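Local atomic coordinates of alpha-galactosidase (Lactobacillus brevis, PDB entry 3MI6), a protein that probably hydrolyses terminal, non-reducing alpha-D-galactose residues from alpha-D-galactosides. Residues N6-L14 / S20-N28; Q569-A578 / A597-L606. All coordinates share one frame; numbering follows the deposited sequence.

Interaction 1. Residues N6-L14 / S20-N28; sequences NEANLTFHL and SYIFQIMKN
Phe-12 and Phe-23 face each other as a hydrogen-bonded pair of an antiparallel beta hairpin: Phe-12 N gives to Phe-23 O, and Phe-23 N to Phe-12 O (both 2.8 Å). Leu-14 and Tyr-21 repeat this pattern, and Ile-25 N adds a bond to Leu-10 O (3.0 Å). The axes of strands 11-14 and 20-25 run at 169°.

The two phenyl rings lie near parallel (planes 19° apart) but slid, with centroids 5.3 Å apart, and Phe-12 CB sits over the Phe-23 face. On the opposite face, the His-13 side chain extends away from its backbone N (chi1 -175°), which lays its imidazole across Ile-22; Ile-22 CG1 stands 3.4 Å from the His-13 ring centroid, a CH-pi contact. Without the imidazole, as with an alanine here, Ile-22 CG1 and CD1 would probably lose the flat face they pack on.

Apolar contacts finish the Phe-12 side: Leu-10 CB meets Ile-25 CB at 3.7 Å, and Ile-25 CG1 approaches the Phe-12 ring edge. Leu-134 and Tyr-105 pack there too. The hairpin thus satisfies its inward backbone groups, outward ones bond to flanking strands, and the hydrophobic Phe-12 face fastens it to strands 103-112 and 132-140.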
loop_
_atom_site.group_PDB
_atom_site.type_symbol
_atom_site.label_atom_id
_atom_site.label_comp_id
_atom_site.label_asym_id
_atom_site.label_seq_id
_atom_site.Cartn_x
_atom_site.Cartn_y
_atom_site.Cartn_z
ATOM N N ASN D 6 -26.252 -37.243 -4.408
ATOM C CA ASN D 6 -27.682 -37.218 -4.636
ATOM C C ASN D 6 -27.894 -37.710 -6.036
ATOM O O ASN D 6 -27.690 -36.971 -7.003
ATOM C CB ASN D 6 -28.256 -35.812 -4.495
ATOM C CG ASN D 6 -29.780 -35.800 -4.510
ATOM O OD1 ASN D 6 -30.414 -35.760 -3.454
ATOM N ND2 ASN D 6 -30.374 -35.836 -5.712
ATOM N N GLU D 7 -28.296 -38.970 -6.138
ATOM C CA GLU D 7 -28.289 -39.654 -7.416
ATOM C C GLU D 7 -29.358 -39.086 -8.314
ATOM O O GLU D 7 -29.236 -39.118 -9.540
ATOM C CB GLU D 7 -28.422 -41.167 -7.219
ATOM C CG GLU D 7 -27.091 -41.827 -6.859
ATOM C CD GLU D 7 -27.222 -43.276 -6.437
ATOM O OE1 GLU D 7 -27.815 -43.526 -5.362
ATOM O OE2 GLU D 7 -26.706 -44.156 -7.169
ATOM N N ALA D 8 -30.383 -38.526 -7.684
ATOM C CA ALA D 8 -31.512 -37.950 -8.391
ATOM C C ALA D 8 -31.142 -36.667 -9.137
ATOM O O ALA D 8 -31.757 -36.334 -10.147
ATOM C CB ALA D 8 -32.640 -37.688 -7.415
ATOM N N ASN D 9 -30.144 -35.948 -8.628
ATOM C CA ASN D 9 -29.676 -34.706 -9.254
ATOM C C ASN D 9 -28.203 -34.727 -9.628
ATOM O O ASN D 9 -27.686 -33.764 -10.201
ATOM C CB ASN D 9 -29.924 -33.508 -8.347
ATOM C CG ASN D 9 -31.375 -33.212 -8.181
ATOM O OD1 ASN D 9 -31.958 -32.470 -8.966
ATOM N ND2 ASN D 9 -31.980 -33.794 -7.154
ATOM N N LEU D 10 -27.531 -35.819 -9.291
ATOM C CA LEU D 10 -26.120 -35.961 -9.606
ATOM C C LEU D 10 -25.338 -34.788 -9.001
ATOM O O LEU D 10 -24.475 -34.169 -9.641
ATOM C CB LEU D 10 -25.903 -36.094 -11.121
ATOM C CG LEU D 10 -26.565 -37.301 -11.811
ATOM C CD1 LEU D 10 -26.245 -37.332 -13.298
ATOM C CD2 LEU D 10 -26.138 -38.588 -11.162
ATOM N N THR D 11 -25.678 -34.504 -7.748
ATOM C CA THR D 11 -24.973 -33.540 -6.936
ATOM C C THR D 11 -23.987 -34.256 -6.020
ATOM O O THR D 11 -24.373 -35.005 -5.124
ATOM C CB THR D 11 -25.937 -32.758 -6.070
ATOM O OG1 THR D 11 -26.919 -32.140 -6.904
ATOM C CG2 THR D 11 -25.193 -31.700 -5.305
ATOM N N PHE D 12 -22.706 -34.015 -6.262
ATOM C CA PHE D 12 -21.640 -34.582 -5.468
ATOM C C PHE D 12 -21.127 -33.522 -4.533
ATOM O O PHE D 12 -20.806 -32.409 -4.947
ATOM C CB PHE D 12 -20.532 -35.079 -6.384
ATOM C CG PHE D 12 -21.017 -36.047 -7.407
ATOM C CD1 PHE D 12 -20.963 -37.409 -7.166
ATOM C CD2 PHE D 12 -21.583 -35.596 -8.587
ATOM C CE1 PHE D 12 -21.434 -38.299 -8.094
ATOM C CE2 PHE D 12 -22.054 -36.484 -9.518
ATOM C CZ PHE D 12 -21.978 -37.839 -9.274
ATOM N N HIS D 13 -21.046 -33.897 -3.266
ATOM C CA HIS D 13 -20.758 -32.986 -2.201
ATOM C C HIS D 13 -19.801 -33.689 -1.254
ATOM O O HIS D 13 -20.159 -34.644 -0.587
ATOM C CB HIS D 13 -22.073 -32.642 -1.512
ATOM C CG HIS D 13 -21.965 -31.601 -0.442
ATOM N ND1 HIS D 13 -20.905 -31.534 0.439
ATOM C CD2 HIS D 13 -22.819 -30.613 -0.080
ATOM C CE1 HIS D 13 -21.101 -30.539 1.285
ATOM N NE2 HIS D 13 -22.253 -29.961 0.990
ATOM N N LEU D 14 -18.565 -33.209 -1.223
ATOM C CA LEU D 14 -17.539 -33.702 -0.319
ATOM C C LEU D 14 -17.476 -32.903 1.019
ATOM O O LEU D 14 -17.420 -31.664 1.020
ATOM C CB LEU D 14 -16.196 -33.657 -1.047
ATOM C CG LEU D 14 -15.917 -34.713 -2.137
ATOM C CD1 LEU D 14 -16.826 -34.577 -3.340
ATOM C CD2 LEU D 14 -14.443 -34.675 -2.572
ATOM N N SER D 20 -16.453 -27.917 2.645
ATOM C CA SER D 20 -17.383 -28.512 1.695
ATOM C C SER D 20 -16.972 -28.183 0.279
ATOM O O SER D 20 -16.984 -27.028 -0.123
ATOM C CB SER D 20 -18.814 -27.998 1.913
ATOM O OG SER D 20 -19.357 -28.456 3.140
ATOM N N TYR D 21 -16.612 -29.206 -0.478
ATOM C CA TYR D 21 -16.379 -29.088 -1.907
ATOM C C TYR D 21 -17.626 -29.688 -2.561
ATOM O O TYR D 21 -17.967 -30.837 -2.305
ATOM C CB TYR D 21 -15.133 -29.900 -2.255
ATOM C CG TYR D 21 -14.537 -29.699 -3.641
ATOM C CD1 TYR D 21 -15.156 -30.212 -4.769
ATOM C CD2 TYR D 21 -13.320 -29.045 -3.805
ATOM C CE1 TYR D 21 -14.608 -30.050 -6.020
ATOM C CE2 TYR D 21 -12.755 -28.884 -5.047
ATOM C CZ TYR D 21 -13.400 -29.391 -6.154
ATOM O OH TYR D 21 -12.842 -29.224 -7.400
ATOM N N ILE D 22 -18.326 -28.907 -3.373
ATOM C CA ILE D 22 -19.567 -29.359 -3.977
ATOM C C ILE D 22 -19.563 -29.116 -5.486
ATOM O O ILE D 22 -19.274 -27.999 -5.938
ATOM C CB ILE D 22 -20.777 -28.598 -3.408
ATOM C CG1 ILE D 22 -20.769 -28.602 -1.881
ATOM C CG2 ILE D 22 -22.077 -29.167 -3.942
ATOM C CD1 ILE D 22 -21.772 -27.593 -1.273
ATOM N N PHE D 23 -19.896 -30.149 -6.263
ATOM C CA PHE D 23 -20.151 -29.960 -7.691
ATOM C C PHE D 23 -21.358 -30.745 -8.196
ATOM O O PHE D 23 -21.886 -31.598 -7.489
ATOM C CB PHE D 23 -18.909 -30.258 -8.539
ATOM C CG PHE D 23 -18.425 -31.686 -8.465
ATOM C CD1 PHE D 23 -17.663 -32.120 -7.393
ATOM C CD2 PHE D 23 -18.694 -32.579 -9.496
ATOM C CE1 PHE D 23 -17.194 -33.413 -7.333
ATOM C CE2 PHE D 23 -18.227 -33.891 -9.442
ATOM C CZ PHE D 23 -17.475 -34.305 -8.359
ATOM N N GLN D 24 -21.771 -30.456 -9.429
ATOM C CA GLN D 24 -22.993 -31.015 -9.992
ATOM C C GLN D 24 -22.859 -31.329 -11.481
ATOM O O GLN D 24 -22.293 -30.543 -12.244
ATOM C CB GLN D 24 -24.150 -30.040 -9.782
ATOM C CG GLN D 24 -25.509 -30.582 -10.176
ATOM C CD GLN D 24 -26.641 -29.591 -9.895
ATOM O OE1 GLN D 24 -26.471 -28.371 -10.023
ATOM N NE2 GLN D 24 -27.807 -30.117 -9.521
ATOM N N ILE D 25 -23.381 -32.484 -11.893
ATOM C CA ILE D 25 -23.471 -32.797 -13.316
ATOM C C ILE D 25 -24.561 -31.936 -13.926
ATOM O O ILE D 25 -25.645 -31.776 -13.357
ATOM C CB ILE D 25 -23.765 -34.274 -13.571
ATOM C CG1 ILE D 25 -22.649 -35.137 -12.992
ATOM C CG2 ILE D 25 -23.867 -34.533 -15.052
ATOM C CD1 ILE D 25 -21.276 -34.798 -13.546
HETATM N N MSE D 26 -24.277 -31.377 -15.089
HETATM C CA MSE D 26 -25.143 -30.350 -15.633
HETATM C C MSE D 26 -25.881 -30.716 -16.920
HETATM O O MSE D 26 -25.628 -31.752 -17.551
HETATM C CB MSE D 26 -24.334 -29.082 -15.846
HETATM C CG MSE D 26 -23.684 -28.573 -14.572
HETATM SE SE MSE D 26 -23.362 -26.675 -14.766
HETATM C CE MSE D 26 -22.186 -26.678 -16.340
ATOM N N LYS D 27 -26.810 -29.841 -17.286
ATOM C CA LYS D 27 -27.623 -29.992 -18.482
ATOM C C LYS D 27 -26.827 -30.578 -19.654
ATOM O O LYS D 27 -27.254 -31.553 -20.272
ATOM C CB LYS D 27 -28.224 -28.633 -18.845
ATOM C CG LYS D 27 -29.201 -28.643 -19.988
ATOM C CD LYS D 27 -29.595 -27.218 -20.393
ATOM C CE LYS D 27 -30.480 -26.524 -19.343
ATOM N NZ LYS D 27 -31.856 -27.105 -19.259
ATOM N N ASN D 28 -25.664 -30.007 -19.949
ATOM C CA ASN D 28 -24.901 -30.441 -21.117
ATOM C C ASN D 28 -24.007 -31.644 -20.878
ATOM O O ASN D 28 -23.280 -32.051 -21.776
ATOM C CB ASN D 28 -24.053 -29.311 -21.672
ATOM C CG ASN D 28 -22.854 -29.012 -20.804
ATOM O OD1 ASN D 28 -22.779 -29.438 -19.645
ATOM N ND2 ASN D 28 -21.904 -28.266 -21.359
#

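Interaction 2. Residues Q569-A578 / A597-L606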
loop_
_atom_site.group_PDB
_atom_site.type_symbol
_atom_site.label_atom_id
_atom_site.label_comp_id
_atom_site.label_asym_id
_atom_site.label_seq_id
_atom_site.Cartn_x
_atom_site.Cartn_y
_atom_site.Cartn_z
ATOM N N GLN D 569 8.951 -29.514 9.341
ATOM C CA GLN D 569 10.389 -29.584 9.590
ATOM C C GLN D 569 10.969 -30.993 9.489
ATOM O O GLN D 569 12.160 -31.157 9.254
ATOM C CB GLN D 569 10.735 -28.981 10.953
ATOM C CG GLN D 569 10.190 -29.752 12.113
ATOM C CD GLN D 569 8.769 -29.389 12.457
ATOM O OE1 GLN D 569 8.021 -28.902 11.616
ATOM N NE2 GLN D 569 8.387 -29.619 13.711
ATOM N N ALA D 570 10.136 -32.007 9.686
ATOM C CA ALA D 570 10.585 -33.386 9.551
ATOM C C ALA D 570 11.265 -33.620 8.195
ATOM O O ALA D 570 12.184 -34.432 8.078
ATOM C CB ALA D 570 9.410 -34.336 9.731
HETATM N N MSE D 571 10.818 -32.879 7.189
HETATM C CA MSE D 571 11.285 -33.043 5.823
HETATM C C MSE D 571 12.588 -32.287 5.489
HETATM O O MSE D 571 13.227 -32.565 4.468
HETATM C CB MSE D 571 10.180 -32.622 4.863
HETATM C CG MSE D 571 8.924 -33.488 4.930
HETATM SE SE MSE D 571 7.591 -32.923 3.608
HETATM C CE MSE D 571 6.104 -34.127 4.106
HETATM N N MSE D 572 12.989 -31.359 6.357
HETATM C CA MSE D 572 14.106 -30.459 6.075
HETATM C C MSE D 572 15.424 -30.857 6.731
HETATM O O MSE D 572 15.606 -30.670 7.933
HETATM C CB MSE D 572 13.777 -29.048 6.552
HETATM C CG MSE D 572 12.823 -28.254 5.694
HETATM SE SE MSE D 572 12.329 -26.578 6.644
HETATM C CE MSE D 572 10.525 -27.051 7.303
ATOM N N GLY D 573 16.366 -31.369 5.950
ATOM C CA GLY D 573 17.705 -31.539 6.476
ATOM C C GLY D 573 18.277 -30.161 6.795
ATOM O O GLY D 573 17.963 -29.201 6.110
ATOM N N ALA D 574 19.103 -30.064 7.831
ATOM C CA ALA D 574 19.788 -28.820 8.157
ATOM C C ALA D 574 21.099 -29.114 8.869
ATOM O O ALA D 574 21.097 -29.722 9.923
ATOM C CB ALA D 574 18.913 -27.959 9.030
ATOM N N HIS D 575 22.222 -28.687 8.306
ATOM C CA HIS D 575 23.507 -28.943 8.955
ATOM C C HIS D 575 24.138 -27.666 9.532
ATOM O O HIS D 575 24.071 -26.607 8.928
ATOM C CB HIS D 575 24.494 -29.604 7.988
ATOM C CG HIS D 575 23.984 -30.854 7.336
ATOM N ND1 HIS D 575 24.599 -31.421 6.236
ATOM C CD2 HIS D 575 22.936 -31.657 7.633
ATOM C CE1 HIS D 575 23.944 -32.510 5.876
ATOM N NE2 HIS D 575 22.932 -32.679 6.708
ATOM N N VAL D 576 24.763 -27.775 10.696
ATOM C CA VAL D 576 25.586 -26.693 11.214
ATOM C C VAL D 576 26.884 -26.646 10.427
ATOM O O VAL D 576 27.624 -27.626 10.405
ATOM C CB VAL D 576 25.956 -26.923 12.683
ATOM C CG1 VAL D 576 27.033 -25.932 13.121
ATOM C CG2 VAL D 576 24.709 -26.847 13.575
ATOM N N SER D 577 27.168 -25.514 9.782
ATOM C CA SER D 577 28.337 -25.436 8.905
ATOM C C SER D 577 29.438 -24.515 9.414
ATOM O O SER D 577 29.302 -23.866 10.440
ATOM C CB SER D 577 27.936 -25.035 7.490
ATOM O OG SER D 577 27.524 -23.688 7.463
ATOM N N ALA D 578 30.547 -24.482 8.691
ATOM C CA ALA D 578 31.690 -23.693 9.121
ATOM C C ALA D 578 31.539 -22.221 8.742
ATOM O O ALA D 578 30.721 -21.853 7.897
ATOM C CB ALA D 578 32.986 -24.271 8.552
ATOM N N ALA D 597 19.341 -24.856 13.057
ATOM C CA ALA D 597 19.339 -26.229 12.550
ATOM C C ALA D 597 18.536 -27.220 13.405
ATOM O O ALA D 597 18.158 -28.288 12.924
ATOM C CB ALA D 597 20.767 -26.739 12.310
ATOM N N PHE D 598 18.267 -26.881 14.660
ATOM C CA PHE D 598 17.430 -27.760 15.471
ATOM C C PHE D 598 16.049 -27.918 14.854
ATOM O O PHE D 598 15.440 -28.968 14.986
ATOM C CB PHE D 598 17.241 -27.245 16.891
ATOM C CG PHE D 598 18.503 -27.137 17.674
ATOM C CD1 PHE D 598 19.552 -27.998 17.444
ATOM C CD2 PHE D 598 18.631 -26.171 18.660
ATOM C CE1 PHE D 598 20.704 -27.891 18.171
ATOM C CE2 PHE D 598 19.781 -26.067 19.396
ATOM C CZ PHE D 598 20.817 -26.921 19.154
ATOM N N PHE D 599 15.540 -26.882 14.194
ATOM C CA PHE D 599 14.171 -26.938 13.681
ATOM C C PHE D 599 14.089 -27.644 12.323
ATOM O O PHE D 599 13.620 -27.106 11.310
ATOM C CB PHE D 599 13.533 -25.551 13.694
ATOM C CG PHE D 599 13.356 -25.006 15.078
ATOM C CD1 PHE D 599 14.433 -24.453 15.761
ATOM C CD2 PHE D 599 12.122 -25.079 15.718
ATOM C CE1 PHE D 599 14.283 -23.954 17.035
ATOM C CE2 PHE D 599 11.955 -24.583 16.988
ATOM C CZ PHE D 599 13.035 -24.018 17.656
ATOM N N GLY D 600 14.555 -28.882 12.344
ATOM C CA GLY D 600 14.594 -29.726 11.181
ATOM C C GLY D 600 15.361 -30.948 11.618
ATOM O O GLY D 600 15.313 -31.354 12.778
ATOM N N ASP D 601 16.102 -31.518 10.686
ATOM C CA ASP D 601 16.877 -32.712 10.961
ATOM C C ASP D 601 18.360 -32.357 11.060
ATOM O O ASP D 601 19.065 -32.253 10.047
ATOM C CB ASP D 601 16.580 -33.774 9.895
ATOM C CG ASP D 601 15.082 -34.054 9.776
ATOM O OD1 ASP D 601 14.391 -34.002 10.816
ATOM O OD2 ASP D 601 14.583 -34.295 8.650
ATOM N N LEU D 602 18.801 -32.180 12.305
ATOM C CA LEU D 602 20.137 -31.687 12.640
ATOM C C LEU D 602 21.248 -32.572 12.096
ATOM O O LEU D 602 21.129 -33.795 12.069
ATOM C CB LEU D 602 20.290 -31.516 14.166
ATOM C CG LEU D 602 21.622 -30.948 14.654
ATOM C CD1 LEU D 602 21.811 -29.544 14.130
ATOM C CD2 LEU D 602 21.725 -30.976 16.177
ATOM N N GLY D 603 22.323 -31.933 11.656
ATOM C CA GLY D 603 23.433 -32.605 11.008
ATOM C C GLY D 603 24.624 -31.676 11.057
ATOM O O GLY D 603 24.459 -30.483 11.286
ATOM N N TYR D 604 25.822 -32.215 10.884
ATOM C CA TYR D 604 27.027 -31.401 10.941
ATOM C C TYR D 604 27.838 -31.589 9.691
ATOM O O TYR D 604 27.983 -32.703 9.212
ATOM C CB TYR D 604 27.856 -31.703 12.196
ATOM C CG TYR D 604 27.189 -31.189 13.430
ATOM C CD1 TYR D 604 27.561 -29.973 13.986
ATOM C CD2 TYR D 604 26.145 -31.890 14.010
ATOM C CE1 TYR D 604 26.915 -29.469 15.121
ATOM C CE2 TYR D 604 25.495 -31.406 15.132
ATOM C CZ TYR D 604 25.885 -30.195 15.685
ATOM O OH TYR D 604 25.241 -29.723 16.792
ATOM N N GLU D 605 28.355 -30.493 9.158
ATOM C CA GLU D 605 29.044 -30.526 7.877
ATOM C C GLU D 605 30.323 -29.712 7.969
ATOM O O GLU D 605 30.623 -28.904 7.089
ATOM C CB GLU D 605 28.129 -29.986 6.770
ATOM C CG GLU D 605 28.547 -30.408 5.362
ATOM C CD GLU D 605 27.447 -30.200 4.317
ATOM O OE1 GLU D 605 26.250 -30.387 4.639
ATOM O OE2 GLU D 605 27.785 -29.861 3.165
ATOM N N LEU D 606 31.061 -29.913 9.059
ATOM C CA LEU D 606 32.312 -29.196 9.267
ATOM C C LEU D 606 33.429 -30.095 9.773
ATOM O O LEU D 606 33.179 -31.148 10.354
ATOM C CB LEU D 606 32.121 -27.982 10.183
ATOM C CG LEU D 606 31.989 -27.998 11.705
ATOM C CD1 LEU D 606 31.600 -26.600 12.122
ATOM C CD2 LEU D 606 30.958 -28.963 12.176
HETATM O O HOH W 1 20.570 -34.233 7.937
#
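His-575 and Glu-605 meet at the seam between strands 572-576 and 601-604, the last two parallel strands of the eight-stranded (beta/alpha) barrel, joined by a beta-alpha-beta crossover through helix 590-597. The strand segments run at 36° to each other, and four backbone bonds join them: Asp-601 N gives to Met-572 O (2.9 Å), Ala-574 N to Asp-601 O, Val-576 N to Gly-603 O (2.8 Å) and Glu-605 N to Val-576 O.

Val-576, on the other face of the sheet from His-575, packs its CB on Tyr-604 CE1 (3.7 Å), and its CG2 touches Leu-602 CD1 and Ala-597 CB, the latter belonging to the crossover helix. Tyr-604 in turn rests on helix 613-628, and its hydroxyl bonds to Gln-622.

Along His-575, CB first lies against Gly-603 O at 3.4 Å. With CG anti to the carbonyl carbon (chi1 -54°), the ring lies against Gly-603, whose CA is 3.5 Å from His-575 CD2, and CG itself nears Glu-605 OE1. ND1 donates to that oxygen, using its anti lone pair; the acceptor lies near the imidazole plane, and the carboxylate is turned 66° from it. Glu-605 lies close to Lys-477, one of the predicted substrate-binding residues, and Asp-549, the predicted proton donor, so the pair probably borders the active site. CE1 also neighbours OE1. The ND1 bond, with a water at NE2, probably helps to hold the ring's rotation: His-575 NE2 is 3.1 Å from the water oxygen, and that water donates to Asp-601 O at 3.3 Å.

How the interactions relate
The two contacts come in series along the chain, interaction 1 near the N terminus and interaction 2 several hundred residues later. Their centres are about 48 Å apart and their nearest atoms about 22 Å, on opposite sides of the chain's centre; they do not touch, and they belong to different sheets. Interaction 1 joins the middle strands of a four-stranded antiparallel sheet that packs on the strands 103-112 and 132-140 of a larger antiparallel sheet. Interaction 2 joins strands seven and eight of the parallel barrel, where strand 601-604 also pairs with strand 333-335 to close the ring. One contact thus belongs to the peripheral beta architecture, the other to the wall of the predicted catalytic barrel.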